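Local coordinates for immunity protein (Neisseria meningitidis, PDB 4Q7O), which probably protects the bacterium that makes it by neutralising the toxin of a contact-dependent growth-inhibition system, at residues F27-T30 against I31-F34; T66-I69 against G70-E73. All coordinates share one frame; numbering follows the deposited sequence.

Interaction 1. Residues F27-T30 against I31-F34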
ATOM      1  N   PHE B  27      -4.267  -4.277   0.452  1.00  6.01           N
ATOM      2  CA  PHE B  27      -5.276  -5.331   0.467  1.00  6.96           C
ATOM      3  C   PHE B  27      -4.755  -6.597   1.152  1.00  7.32           C
ATOM      4  O   PHE B  27      -5.356  -7.098   2.104  1.00  6.93           O
ATOM      5  CB  PHE B  27      -5.719  -5.636  -0.968  1.00  7.37           C
ATOM      6  CG  PHE B  27      -6.719  -6.750  -1.072  1.00  7.44           C
ATOM      7  CD1 PHE B  27      -8.081  -6.494  -0.986  1.00  8.93           C
ATOM      8  CD2 PHE B  27      -6.304  -8.053  -1.290  1.00  8.69           C
ATOM      9  CE1 PHE B  27      -9.001  -7.523  -1.086  1.00 10.25           C
ATOM     10  CE2 PHE B  27      -7.222  -9.085  -1.382  1.00  8.48           C
ATOM     11  CZ  PHE B  27      -8.566  -8.820  -1.282  1.00  9.25           C
ATOM     12  N   PHE B  28      -3.623  -7.105   0.687  1.00  7.15           N
ATOM     13  CA  PHE B  28      -3.103  -8.340   1.251  1.00  7.33           C
ATOM     14  C   PHE B  28      -2.586  -8.193   2.677  1.00  7.66           C
ATOM     15  O   PHE B  28      -2.862  -9.045   3.518  1.00  8.54           O
ATOM     16  CB  PHE B  28      -2.068  -8.983   0.325  1.00  8.74           C
ATOM     17  CG  PHE B  28      -2.689  -9.711  -0.817  1.00  9.39           C
ATOM     18  CD1 PHE B  28      -3.393 -10.885  -0.592  1.00 11.32           C
ATOM     19  CD2 PHE B  28      -2.597  -9.222  -2.109  1.00  9.94           C
ATOM     20  CE1 PHE B  28      -3.988 -11.567  -1.636  1.00 11.80           C
ATOM     21  CE2 PHE B  28      -3.190  -9.903  -3.155  1.00 10.64           C
ATOM     22  CZ  PHE B  28      -3.888 -11.073  -2.916  1.00 11.94           C
ATOM     23  N   GLU B  29      -1.875  -7.108   2.967  1.00  8.07           N
ATOM     24  CA  GLU B  29      -1.322  -6.958   4.308  1.00 10.17           C
ATOM     25  C   GLU B  29      -2.404  -6.804   5.359  1.00 10.35           C
ATOM     26  O   GLU B  29      -2.314  -7.374   6.447  1.00 10.96           O
ATOM     27  CB  GLU B  29      -0.350  -5.782   4.391  1.00 12.43           C
ATOM     28  CG  GLU B  29       0.222  -5.544   5.793  1.00 16.32           C
ATOM     29  CD  GLU B  29       0.958  -6.744   6.381  1.00 21.27           C
ATOM     30  OE1 GLU B  29       1.415  -7.625   5.622  1.00 23.27           O
ATOM     31  OE2 GLU B  29       1.087  -6.797   7.623  1.00 23.95           O
ATOM     32  N   THR B  30      -3.442  -6.045   5.039  1.00  9.88           N
ATOM     33  CA  THR B  30      -4.466  -5.793   6.043  1.00 10.86           C
ATOM     34  C   THR B  30      -5.331  -7.035   6.299  1.00 10.37           C
ATOM     35  O   THR B  30      -5.709  -7.303   7.434  1.00 10.07           O
ATOM     36  CB  THR B  30      -5.300  -4.533   5.737  1.00 12.13           C
ATOM     37  OG1 THR B  30      -5.933  -4.676   4.469  1.00 12.30           O
ATOM     38  CG2 THR B  30      -4.411  -3.297   5.720  1.00 14.24           C
ATOM     39  N   ILE B  31      -5.632  -7.806   5.258  1.00  9.72           N
ATOM     40  CA  ILE B  31      -6.351  -9.065   5.462  1.00 10.13           C
ATOM     41  C   ILE B  31      -5.512 -10.064   6.258  1.00  9.07           C
ATOM     42  O   ILE B  31      -5.996 -10.689   7.203  1.00  9.28           O
ATOM     43  CB  ILE B  31      -6.785  -9.680   4.128  1.00 11.51           C
ATOM     44  CG1 ILE B  31      -7.820  -8.771   3.466  1.00 12.68           C
ATOM     45  CG2 ILE B  31      -7.332 -11.089   4.324  1.00 11.91           C
ATOM     46  CD1 ILE B  31      -8.105  -9.127   2.042  1.00 14.03           C
ATOM     47  N   TYR B  32      -4.248 -10.206   5.885  1.00  8.99           N
ATOM     48  CA  TYR B  32      -3.356 -11.117   6.590  1.00  8.48           C
ATOM     49  C   TYR B  32      -3.231 -10.796   8.078  1.00  9.53           C
ATOM     50  O   TYR B  32      -3.277 -11.686   8.925  1.00  9.73           O
ATOM     51  CB  TYR B  32      -1.977 -11.094   5.934  1.00  8.35           C
ATOM     52  CG  TYR B  32      -0.909 -11.816   6.715  1.00  8.71           C
ATOM     53  CD1 TYR B  32      -0.844 -13.202   6.722  1.00 10.74           C
ATOM     54  CD2 TYR B  32       0.045 -11.115   7.436  1.00  9.56           C
ATOM     55  CE1 TYR B  32       0.146 -13.872   7.433  1.00 11.39           C
ATOM     56  CE2 TYR B  32       1.034 -11.768   8.145  1.00 10.96           C
ATOM     57  CZ  TYR B  32       1.081 -13.145   8.145  1.00 10.69           C
ATOM     58  OH  TYR B  32       2.072 -13.787   8.850  1.00 12.25           O
ATOM     59  N   GLN B  33      -3.075  -9.525   8.409  1.00 10.29           N
ATOM     60  CA  GLN B  33      -2.803  -9.185   9.794  1.00 12.63           C
ATOM     61  C   GLN B  33      -4.053  -9.248  10.683  1.00 13.54           C
ATOM     62  O   GLN B  33      -3.947  -9.424  11.893  1.00 15.47           O
ATOM     63  CB  GLN B  33      -2.167  -7.799   9.882  1.00 13.56           C
ATOM     64  CG  GLN B  33      -3.120  -6.685   9.549  1.00 14.27           C
ATOM     65  CD  GLN B  33      -2.444  -5.338   9.517  1.00 15.88           C
ATOM     66  OE1 GLN B  33      -1.211  -5.244   9.482  1.00 17.94           O
ATOM     67  NE2 GLN B  33      -3.246  -4.279   9.516  1.00 15.73           N
ATOM     68  N   PHE B  34      -5.232  -9.104  10.086  1.00 12.41           N
ATOM     69  CA  PHE B  34      -6.450  -8.919  10.867  1.00 12.89           C
ATOM     70  C   PHE B  34      -7.375 -10.134  10.830  1.00 13.04           C
ATOM     71  O   PHE B  34      -7.996 -10.488  11.837  1.00 15.10           O
ATOM     72  CB  PHE B  34      -7.176  -7.669  10.375  1.00 13.95           C
ATOM     73  CG  PHE B  34      -8.388  -7.317  11.164  1.00 16.18           C
ATOM     74  CD1 PHE B  34      -8.270  -6.671  12.382  1.00 18.11           C
ATOM     75  CD2 PHE B  34      -9.650  -7.604  10.674  1.00 17.83           C
ATOM     76  CE1 PHE B  34      -9.397  -6.337  13.114  1.00 19.36           C
ATOM     77  CE2 PHE B  34     -10.780  -7.269  11.395  1.00 18.33           C
ATOM     78  CZ  PHE B  34     -10.655  -6.640  12.617  1.00 19.26           C
TER
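I31 lays its CD1 methyl over one face of the F27 ring, one helical turn back, in the apolar, closely packed part of the contact. This CH-pi contact puts CD1 3.5 Å from the ring centroid and 18° off the ring normal, shifted toward the CZ end, where CD1 and CZ are 3.4 Å apart. The ring stands there because F27 turns CG away from its own N (chi1 178°), while the I31 chain extends through CG1. F28 adds a third apolar group: F27 CD2 sits over the centre of its ring, whose own CD2 lies at the edge of the F27 ring. The backbone carries i to i+4 alpha-helical bonds: I31 N to F27 O, Y32 N to F28 O at 3.0 Å and Q33 N to E29 O at 3.0 Å. The last, F34 N to T30 O, is weak, with an N-H...O angle of 131°, as the helix ends. The E29, Y32 and Q33 side is looser and more polar. E29 brings OE1 only to 4.2 Å from Y32 CD2, while its carboxylate stands nearly perpendicular to the Q33 amide. E29 OE2 and Q33 OE1, 3.3 Å apart, are both acceptors and do not bond. The Q33 amide instead gives NE2 to N96 OD1 and P97 O of the second subunit, whose N96 ND2 also donates to T30 O and whose F95 meets the F34 ring. T30 OG1 bonds back to I26 O, and Y32 OH to H122 NE2. Helix 22-34 thus wedges its apolar side between helix 37-46, touched by I31 at L40 and C43, strand 58-62, touched at A58, and helix 104-121, where F28 meets F111 edge-to-face.

Interaction 2. Residues T66-I69 against G70-E73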
ATOM      1  N   THR B  66     -21.169  -6.307 -18.726  1.00 12.80           N
ATOM      2  CA  THR B  66     -22.506  -6.242 -19.318  1.00 13.39           C
ATOM      3  C   THR B  66     -23.442  -5.394 -18.465  1.00 12.38           C
ATOM      4  O   THR B  66     -24.554  -5.087 -18.885  1.00 12.81           O
ATOM      5  CB  THR B  66     -23.146  -7.631 -19.527  1.00 14.82           C
ATOM      6  OG1 THR B  66     -23.439  -8.233 -18.258  1.00 15.55           O
ATOM      7  CG2 THR B  66     -22.232  -8.541 -20.344  1.00 15.48           C
ATOM      8  N   ARG B  67     -22.991  -5.038 -17.264  1.00 10.33           N
ATOM      9  CA  ARG B  67     -23.764  -4.186 -16.370  1.00 11.11           C
ATOM     10  C   ARG B  67     -23.103  -2.815 -16.230  1.00 10.50           C
ATOM     11  O   ARG B  67     -21.999  -2.604 -16.736  1.00 12.31           O
ATOM     12  CB  ARG B  67     -23.975  -4.882 -15.021  1.00 13.48           C
ATOM     13  CG  ARG B  67     -25.095  -5.916 -15.106  1.00 17.23           C
ATOM     14  CD  ARG B  67     -25.133  -6.897 -13.949  1.00 20.64           C
ATOM     15  NE  ARG B  67     -26.321  -7.750 -14.020  1.00 22.37           N
ATOM     16  CZ  ARG B  67     -26.392  -8.907 -14.678  1.00 23.89           C
ATOM     17  NH1 ARG B  67     -27.523  -9.601 -14.676  1.00 24.48           N
ATOM     18  NH2 ARG B  67     -25.336  -9.381 -15.329  1.00 24.56           N
ATOM     19  N   TRP B  68     -23.796  -1.887 -15.574  1.00  9.69           N
ATOM     20  CA  TRP B  68     -23.371  -0.495 -15.497  1.00  9.30           C
ATOM     21  C   TRP B  68     -21.961  -0.365 -14.947  1.00  9.78           C
ATOM     22  O   TRP B  68     -21.632  -0.966 -13.926  1.00 10.75           O
ATOM     23  CB  TRP B  68     -24.316   0.268 -14.580  1.00  9.97           C
ATOM     24  CG  TRP B  68     -24.179   1.753 -14.628  1.00 10.16           C
ATOM     25  CD1 TRP B  68     -24.265   2.558 -15.735  1.00 11.56           C
ATOM     26  CD2 TRP B  68     -24.002   2.625 -13.510  1.00 11.13           C
ATOM     27  NE1 TRP B  68     -24.123   3.873 -15.368  1.00 11.11           N
ATOM     28  CE2 TRP B  68     -23.964   3.941 -14.007  1.00 11.49           C
ATOM     29  CE3 TRP B  68     -23.855   2.415 -12.130  1.00 11.76           C
ATOM     30  CZ2 TRP B  68     -23.786   5.051 -13.173  1.00 12.50           C
ATOM     31  CZ3 TRP B  68     -23.684   3.510 -11.305  1.00 12.23           C
ATOM     32  CH2 TRP B  68     -23.647   4.813 -11.828  1.00 12.79           C
ATOM     33  N   ILE B  69     -21.133   0.435 -15.610  1.00 10.73           N
ATOM     34  CA  ILE B  69     -19.796   0.725 -15.088  1.00 11.94           C
ATOM     35  C   ILE B  69     -19.591   2.209 -14.781  1.00 10.94           C
ATOM     36  O   ILE B  69     -18.482   2.638 -14.489  1.00 10.96           O
ATOM     37  CB  ILE B  69     -18.683   0.199 -16.012  1.00 13.82           C
ATOM     38  CG1 ILE B  69     -18.767   0.841 -17.396  1.00 14.50           C
ATOM     39  CG2 ILE B  69     -18.765  -1.320 -16.126  1.00 13.69           C
ATOM     40  CD1 ILE B  69     -17.574   0.535 -18.286  1.00 16.05           C
ATOM     41  N   GLY B  70     -20.674   2.981 -14.815  1.00 11.34           N
ATOM     42  CA  GLY B  70     -20.585   4.415 -14.611  1.00 13.29           C
ATOM     43  C   GLY B  70     -19.977   4.835 -13.286  1.00 15.27           C
ATOM     44  O   GLY B  70     -19.321   5.876 -13.201  1.00 16.50           O
ATOM     45  N   ASP B  71     -20.180   4.036 -12.245  1.00 16.13           N
ATOM     46  CA  ASP B  71     -19.608   4.374 -10.943  1.00 17.88           C
ATOM     47  C   ASP B  71     -18.132   3.968 -10.785  1.00 15.64           C
ATOM     48  O   ASP B  71     -17.543   4.149  -9.715  1.00 16.75           O
ATOM     49  CB  ASP B  71     -20.474   3.845  -9.795  1.00 21.67           C
ATOM     50  CG  ASP B  71     -20.701   2.353  -9.869  1.00 24.48           C
ATOM     51  OD1 ASP B  71     -20.295   1.732 -10.877  1.00 24.94           O
ATOM     52  OD2 ASP B  71     -21.307   1.803  -8.920  1.00 27.04           O
ATOM     53  N   TYR B  72     -17.533   3.450 -11.855  1.00 12.37           N
ATOM     54  CA  TYR B  72     -16.093   3.183 -11.883  1.00 10.60           C
ATOM     55  C   TYR B  72     -15.307   4.278 -12.608  1.00 11.63           C
ATOM     56  O   TYR B  72     -14.083   4.217 -12.664  1.00 11.25           O
ATOM     57  CB  TYR B  72     -15.776   1.850 -12.578  1.00 10.92           C
ATOM     58  CG  TYR B  72     -16.326   0.604 -11.918  1.00 11.48           C
ATOM     59  CD1 TYR B  72     -15.949   0.249 -10.631  1.00 12.79           C
ATOM     60  CD2 TYR B  72     -17.169  -0.251 -12.612  1.00 12.00           C
ATOM     61  CE1 TYR B  72     -16.429  -0.912 -10.036  1.00 12.98           C
ATOM     62  CE2 TYR B  72     -17.665  -1.403 -12.027  1.00 13.06           C
ATOM     63  CZ  TYR B  72     -17.289  -1.733 -10.740  1.00 13.74           C
ATOM     64  OH  TYR B  72     -17.774  -2.888 -10.163  1.00 16.24           O
ATOM     65  N   GLU B  73     -16.006   5.267 -13.164  1.00 13.46           N
ATOM     66  CA  GLU B  73     -15.382   6.230 -14.081  1.00 15.35           C
ATOM     67  C   GLU B  73     -14.222   7.029 -13.490  1.00 14.94           C
ATOM     68  O   GLU B  73     -13.296   7.416 -14.209  1.00 15.82           O
ATOM     69  CB  GLU B  73     -16.428   7.178 -14.674  1.00 18.27           C
ATOM     70  CG  GLU B  73     -17.245   6.539 -15.783  1.00 21.67           C
ATOM     71  CD  GLU B  73     -18.357   7.431 -16.301  1.00 25.67           C
ATOM     72  OE1 GLU B  73     -18.428   8.614 -15.901  1.00 27.48           O
ATOM     73  OE2 GLU B  73     -19.162   6.939 -17.112  1.00 26.91           O
TER
HETATM   74  O   HOH W   1     -21.555  -0.891 -11.216  1.00 35.58           O
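W68 folds its indole back over the backbone of G70 and D71, two and three residues on. From CB the chain turns CG anti to the backbone N (chi1 -168°), and CG and CD1 each come 3.7 Å from G70 N, which CD2 faces as well. NE1 and CE2 follow along the same residue, CE2 reaching 3.5 Å from G70 CA, with CZ2 against that CA too. The CA lies over the face of the five-membered ring as a CH-pi contact, 27° off the normal, and the peptide N of D71 lies over the same indole nearer its rim. Farther out, CH2 comes 3.6 Å from D71 N, while CE3 and CZ3 lie against the D71 carboxylate, CZ3 3.5 Å from D71 CG, with ring and carboxylate planes 34° apart. Residues 70-72 form a short 3-10 turn in the loop between strands 58-62 and 86-91: Y72 N donates to I69 O at 2.9 Å, rising well above the carbonyl plane. I69 CB meets the edge of the Y72 ring, in its plane, 3.7 Å from CD2; I69 and Y72 both touch F78, and the Y72 ring also meets Y88. A water lies between W68 O, 2.7 Å away, and D71 OD1, 2.9 Å away, with more acceptors around it than protons to give.

How the interactions relate
Interactions 1 and 2 follow each other along the chain but share no element: their centres lie about 27 Å apart and their nearest atoms about 13 Å. Residues 27-34 end helix 22-34, with half of the touching residues buried against the body of the fold and part of the rest facing the second subunit. Residues 66-73 are a surface turn about 20 Å from the chain centre, untouched by the other subunit. Repeating alpha-helical bonds carry the first; the second has one backbone bond across its two segments, with a bridging water alongside. Aromatic faces serve both: a buried phenylalanine is covered by a side-chain methyl, an exposed tryptophan by backbone.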